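Local coordinates for putative lipoprotein (Bacteroides fragilis, PDB 3QNK), which probably binds glycans at the outer membrane as a SusD-like lipoprotein, handing them to a partner transporter for uptake, at residues V303-T308 and S477-K482. Residues are numbered along the deposited sequence; the frame is centred on the assembly and turned at random.
Sequences VFDINT and SPTEFK
The Phe304 and Phe481 rings lie side by side as a cross-strand pair, their planes 25° apart but slid so far that the rings barely overlap, with centroids 5.3 Å apart. What lies over one face of the Phe481 ring is instead CB of Phe304, a CH-pi contact offset toward the rim and 3.8 Å from the ring centroid, while Ile306 N comes up at the edge of that ring, near its plane. Phe304 and Phe481 point to the same face of the sheet because they are directly paired across the strands. Between their backbones the two form an antiparallel hydrogen-bonded pair: Phe304 N donates to Phe481 O almost straight, at 177°, and Phe481 N returns the bond to Phe304 O. Two residues on, Ile306 N donates a hydrogen bond to Thr479 O at 2.8 Å, just where the 303-308 chain leaves the strand for helical backbone angles.

Asp305 and Glu480, a non-hydrogen-bonded pair, occupy the opposite face. With CG anti to its backbone N (chi1 -170°), the Asp305 carboxylate lies by Thr479 OG1, which is within weak hydrogen-bonding distance of OD1 (3.1 Å) and of OD2, its one proton being unable to serve both fully. OD1 also takes Asn307 N on its anti lone pair at 2.9 Å, an Asx turn that ties the carboxylate to its own backbone. On the other segment, Ser477 OG donates to Glu480 OE1 at 2.6 Å; the same hydroxyl oxygen accepts from Thr479 N, an ST turn, and from Glu480 N, an ST motif.

Tyr295 meets the Phe304 ring edge-to-face, and Phe475 packs on both Phe481 and Ile306. The contact thus adds short strand 304-305 as an edge to the hairpin of strands 469-475 and 480-488, at the protein surface, far from the chain centre.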
loop_
_atom_site.group_PDB
_atom_site.type_symbol
_atom_site.label_atom_id
_atom_site.label_comp_id
_atom_site.label_asym_id
_atom_site.label_seq_id
_atom_site.Cartn_x
_atom_site.Cartn_y
_atom_site.Cartn_z
ATOM N N VAL B 303 -24.811 -34.797 22.784
ATOM C CA VAL B 303 -25.292 -33.552 23.363
ATOM C C VAL B 303 -24.792 -33.437 24.803
ATOM O O VAL B 303 -24.908 -34.385 25.588
ATOM C CB VAL B 303 -26.823 -33.427 23.261
ATOM C CG1 VAL B 303 -27.311 -32.108 23.849
ATOM C CG2 VAL B 303 -27.299 -33.561 21.809
ATOM N N PHE B 304 -24.203 -32.284 25.125
ATOM C CA PHE B 304 -23.728 -31.967 26.450
ATOM C C PHE B 304 -24.537 -30.865 27.078
ATOM O O PHE B 304 -25.042 -30.005 26.370
ATOM C CB PHE B 304 -22.284 -31.529 26.417
ATOM C CG PHE B 304 -21.384 -32.497 25.709
ATOM C CD1 PHE B 304 -20.775 -33.546 26.409
ATOM C CD2 PHE B 304 -21.120 -32.356 24.345
ATOM C CE1 PHE B 304 -19.922 -34.433 25.754
ATOM C CE2 PHE B 304 -20.247 -33.222 23.703
ATOM C CZ PHE B 304 -19.646 -34.250 24.407
ATOM N N ASP B 305 -24.648 -30.883 28.415
ATOM C CA ASP B 305 -25.305 -29.842 29.189
ATOM C C ASP B 305 -24.226 -29.080 29.909
ATOM O O ASP B 305 -23.455 -29.666 30.671
ATOM C CB ASP B 305 -26.333 -30.421 30.167
ATOM C CG ASP B 305 -27.215 -29.373 30.821
ATOM O OD1 ASP B 305 -26.688 -28.580 31.649
ATOM O OD2 ASP B 305 -28.439 -29.352 30.518
ATOM N N ILE B 306 -24.163 -27.773 29.657
ATOM C CA ILE B 306 -23.175 -26.838 30.191
ATOM C C ILE B 306 -23.068 -26.928 31.735
ATOM O O ILE B 306 -22.030 -26.611 32.300
ATOM C CB ILE B 306 -23.569 -25.417 29.693
ATOM C CG1 ILE B 306 -22.355 -24.593 29.368
ATOM C CG2 ILE B 306 -24.592 -24.666 30.577
ATOM C CD1 ILE B 306 -22.695 -23.246 28.695
ATOM N N ASN B 307 -24.134 -27.399 32.392
ATOM C CA ASN B 307 -24.218 -27.515 33.837
ATOM C C ASN B 307 -23.938 -28.930 34.338
ATOM O O ASN B 307 -23.380 -29.042 35.423
ATOM C CB ASN B 307 -25.569 -27.005 34.345
ATOM C CG ASN B 307 -25.767 -25.505 34.092
ATOM O OD1 ASN B 307 -26.789 -25.063 33.538
ATOM N ND2 ASN B 307 -24.780 -24.672 34.459
ATOM N N THR B 308 -24.281 -30.002 33.592
ATOM C CA THR B 308 -23.986 -31.366 34.067
ATOM C C THR B 308 -22.483 -31.597 33.875
ATOM O O THR B 308 -21.769 -31.828 34.857
ATOM C CB THR B 308 -24.892 -32.428 33.478
ATOM O OG1 THR B 308 -24.517 -32.674 32.142
ATOM C CG2 THR B 308 -26.358 -32.045 33.560
ATOM N N SER B 477 -29.849 -25.649 22.712
ATOM C CA SER B 477 -30.784 -25.177 23.725
ATOM C C SER B 477 -30.070 -24.120 24.546
ATOM O O SER B 477 -28.865 -23.989 24.375
ATOM C CB SER B 477 -31.277 -26.342 24.588
ATOM O OG SER B 477 -30.400 -26.571 25.675
ATOM N N PRO B 478 -30.728 -23.387 25.476
ATOM C CA PRO B 478 -29.989 -22.404 26.296
ATOM C C PRO B 478 -28.902 -23.019 27.175
ATOM O O PRO B 478 -28.028 -22.298 27.649
ATOM C CB PRO B 478 -31.078 -21.803 27.196
ATOM C CG PRO B 478 -32.307 -22.028 26.496
ATOM C CD PRO B 478 -32.165 -23.360 25.817
ATOM N N THR B 479 -28.957 -24.342 27.390
ATOM C CA THR B 479 -28.071 -25.058 28.302
ATOM C C THR B 479 -27.228 -26.162 27.599
ATOM O O THR B 479 -26.215 -26.582 28.150
ATOM C CB THR B 479 -28.965 -25.622 29.433
ATOM O OG1 THR B 479 -28.173 -26.112 30.500
ATOM C CG2 THR B 479 -29.940 -26.693 28.958
ATOM N N GLU B 480 -27.623 -26.599 26.390
ATOM C CA GLU B 480 -26.970 -27.696 25.690
ATOM C C GLU B 480 -26.353 -27.326 24.378
ATOM O O GLU B 480 -26.900 -26.517 23.625
ATOM C CB GLU B 480 -27.958 -28.825 25.415
ATOM C CG GLU B 480 -28.613 -29.391 26.652
ATOM C CD GLU B 480 -29.992 -29.943 26.370
ATOM O OE1 GLU B 480 -30.840 -29.176 25.862
ATOM O OE2 GLU B 480 -30.222 -31.145 26.643
ATOM N N PHE B 481 -25.269 -28.063 24.051
ATOM C CA PHE B 481 -24.451 -27.905 22.862
ATOM C C PHE B 481 -23.936 -29.240 22.335
ATOM O O PHE B 481 -23.939 -30.246 23.048
ATOM C CB PHE B 481 -23.258 -26.974 23.168
ATOM C CG PHE B 481 -22.235 -27.551 24.110
ATOM C CD1 PHE B 481 -22.384 -27.430 25.486
ATOM C CD2 PHE B 481 -21.120 -28.221 23.623
ATOM C CE1 PHE B 481 -21.451 -28.007 26.366
ATOM C CE2 PHE B 481 -20.184 -28.789 24.498
ATOM C CZ PHE B 481 -20.351 -28.673 25.861
ATOM N N LYS B 482 -23.498 -29.209 21.058
ATOM C CA LYS B 482 -22.849 -30.255 20.265
ATOM C C LYS B 482 -21.463 -29.716 19.860
ATOM O O LYS B 482 -21.313 -28.496 19.707
ATOM C CB LYS B 482 -23.686 -30.592 19.005
ATOM C CG LYS B 482 -24.958 -31.426 19.216
ATOM C CD LYS B 482 -25.796 -31.379 17.938
ATOM C CE LYS B 482 -26.959 -32.345 17.854
ATOM N NZ LYS B 482 -27.011 -33.034 16.528
#